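Hypothetical protein Ta0108 (Thermoplasma acidophilum, PDB 1RLK) probably hydrolyses peptidyl-tRNAs released prematurely from the ribosome, splitting them into an N-acyl amino acid and free tRNA, as a member of the PTH2 family. Local coordinates at residues 8-13 with 91-96. Numbering follows the deposited sequence.
Sequences AVRKDL and PGTITC
Arg-10 meets Thr-95 and Ile-94 where strand 3-10 ends beside the start of strand 94-103, the two central, antiparallel strands of the mixed four-stranded PTH2 sheet. Its backbone N donates to Thr-95 O (3.0 Å), next to the non-hydrogen-bonded pair Val-9 and Cys-96. From there the side chain runs outward: CB and CG pass beside that same Thr-95 O, and Arg-10 CD then comes to 3.2 Å from Ile-94 O. A bend at chi3 of Arg-10 (61°) turns the guanidinium. Arg-10 NH1 bonds to Ile-94 O at 3.0 Å. The approach lies in the carbonyl plane, but the oxygen sits 35° out of the guanidinium plane of Arg-10 and the bond is bent. The group's rotation is fixed by the loop that follows the strand: NE and NH2 grip Asp-12 OD1 and OD2 side-on in a salt bridge. An alanine here in place of the arginine would probably leave the Asp-12 carboxylate without its charged mate and Ile-94 O without this donor. Leu-13 CD2 lies over one guanidinium face, toward its rim, while helix 61-74 touches the arginine through Leu-61 and Ile-64. Beyond the arginine, Leu-13 and Thr-93 meet tip to tip, CD2 to CG2 at 4.0 Å.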
loop_
_atom_site.group_PDB
_atom_site.type_symbol
_atom_site.label_atom_id
_atom_site.label_comp_id
_atom_site.label_asym_id
_atom_site.label_seq_id
_atom_site.Cartn_x
_atom_site.Cartn_y
_atom_site.Cartn_z
ATOM N N ALA A 8 -0.224 -3.664 -1.741
ATOM C CA ALA A 8 -0.987 -4.828 -2.148
ATOM C C ALA A 8 -2.029 -4.398 -3.164
ATOM O O ALA A 8 -2.833 -3.511 -2.882
ATOM C CB ALA A 8 -1.648 -5.479 -0.934
ATOM N N VAL A 9 -2.012 -5.057 -4.323
ATOM C CA VAL A 9 -2.749 -4.676 -5.513
ATOM C C VAL A 9 -3.815 -5.720 -5.802
ATOM O O VAL A 9 -3.526 -6.907 -5.788
ATOM C CB VAL A 9 -1.791 -4.590 -6.703
ATOM C CG1 VAL A 9 -2.528 -4.203 -7.988
ATOM C CG2 VAL A 9 -0.674 -3.618 -6.390
ATOM N N ARG A 10 -5.048 -5.280 -6.057
ATOM C CA ARG A 10 -6.135 -6.171 -6.501
ATOM C C ARG A 10 -5.892 -6.711 -7.900
ATOM O O ARG A 10 -5.580 -5.940 -8.813
ATOM C CB ARG A 10 -7.494 -5.445 -6.489
ATOM C CG ARG A 10 -8.073 -5.248 -5.116
ATOM C CD ARG A 10 -9.421 -4.500 -5.108
ATOM N NE ARG A 10 -10.460 -5.219 -5.852
ATOM C CZ ARG A 10 -11.719 -4.795 -5.989
ATOM N NH1 ARG A 10 -12.114 -3.647 -5.467
ATOM N NH2 ARG A 10 -12.597 -5.521 -6.656
ATOM N N LYS A 11 -6.062 -8.028 -8.070
ATOM C CA LYS A 11 -5.853 -8.689 -9.361
ATOM C C LYS A 11 -7.165 -8.906 -10.123
ATOM O O LYS A 11 -7.144 -9.181 -11.311
ATOM C CB LYS A 11 -5.098 -10.023 -9.190
ATOM C CG LYS A 11 -5.819 -11.091 -8.348
ATOM C CD LYS A 11 -5.296 -12.533 -8.585
ATOM C CE LYS A 11 -3.981 -12.797 -7.870
ATOM N NZ LYS A 11 -4.060 -13.921 -6.876
ATOM N N ASP A 12 -8.299 -8.775 -9.435
ATOM C CA ASP A 12 -9.623 -8.977 -10.049
ATOM C C ASP A 12 -10.195 -7.774 -10.817
ATOM O O ASP A 12 -11.328 -7.830 -11.298
ATOM C CB ASP A 12 -10.641 -9.428 -8.980
ATOM C CG ASP A 12 -10.871 -8.385 -7.895
ATOM O OD1 ASP A 12 -10.031 -7.480 -7.741
ATOM O OD2 ASP A 12 -11.856 -8.391 -7.124
ATOM N N LEU A 13 -9.428 -6.700 -10.956
ATOM C CA LEU A 13 -9.927 -5.493 -11.623
ATOM C C LEU A 13 -9.527 -5.338 -13.092
ATOM O O LEU A 13 -9.939 -4.381 -13.739
ATOM C CB LEU A 13 -9.473 -4.254 -10.846
ATOM C CG LEU A 13 -10.122 -4.056 -9.483
ATOM C CD1 LEU A 13 -9.548 -2.790 -8.861
ATOM C CD2 LEU A 13 -11.642 -3.979 -9.576
ATOM N N PRO A 91 -16.323 9.013 -5.359
ATOM C CA PRO A 91 -15.041 8.306 -5.250
ATOM C C PRO A 91 -15.070 7.065 -6.114
ATOM O O PRO A 91 -16.164 6.575 -6.371
ATOM C CB PRO A 91 -14.985 7.928 -3.776
ATOM C CG PRO A 91 -16.407 7.745 -3.411
ATOM C CD PRO A 91 -17.133 8.849 -4.140
ATOM N N GLY A 92 -13.912 6.589 -6.569
ATOM C CA GLY A 92 -13.839 5.494 -7.527
ATOM C C GLY A 92 -13.606 4.147 -6.873
ATOM O O GLY A 92 -13.809 3.989 -5.680
ATOM N N THR A 93 -13.193 3.170 -7.668
ATOM C CA THR A 93 -12.948 1.815 -7.170
ATOM C C THR A 93 -11.671 1.714 -6.357
ATOM O O THR A 93 -10.673 2.362 -6.696
ATOM C CB THR A 93 -12.844 0.856 -8.336
ATOM O OG1 THR A 93 -14.031 0.944 -9.120
ATOM C CG2 THR A 93 -12.799 -0.576 -7.850
ATOM N N ILE A 94 -11.714 0.895 -5.298
ATOM C CA ILE A 94 -10.542 0.579 -4.478
ATOM C C ILE A 94 -9.647 -0.368 -5.274
ATOM O O ILE A 94 -10.088 -1.451 -5.652
ATOM C CB ILE A 94 -10.955 -0.062 -3.137
ATOM C CG1 ILE A 94 -11.657 0.972 -2.252
ATOM C CG2 ILE A 94 -9.750 -0.627 -2.429
ATOM C CD1 ILE A 94 -12.229 0.426 -0.963
ATOM N N THR A 95 -8.405 0.061 -5.527
ATOM C CA THR A 95 -7.453 -0.660 -6.384
ATOM C C THR A 95 -6.352 -1.351 -5.600
ATOM O O THR A 95 -5.880 -2.405 -6.001
ATOM C CB THR A 95 -6.785 0.309 -7.403
ATOM O OG1 THR A 95 -6.217 1.455 -6.734
ATOM C CG2 THR A 95 -7.808 0.884 -8.334
ATOM N N CYS A 96 -5.905 -0.737 -4.518
ATOM C CA CYS A 96 -4.770 -1.232 -3.766
ATOM C C CYS A 96 -4.689 -0.598 -2.394
ATOM O O CYS A 96 -5.469 0.295 -2.069
ATOM C CB CYS A 96 -3.480 -0.977 -4.554
ATOM S SG CYS A 96 -3.077 0.767 -4.776
#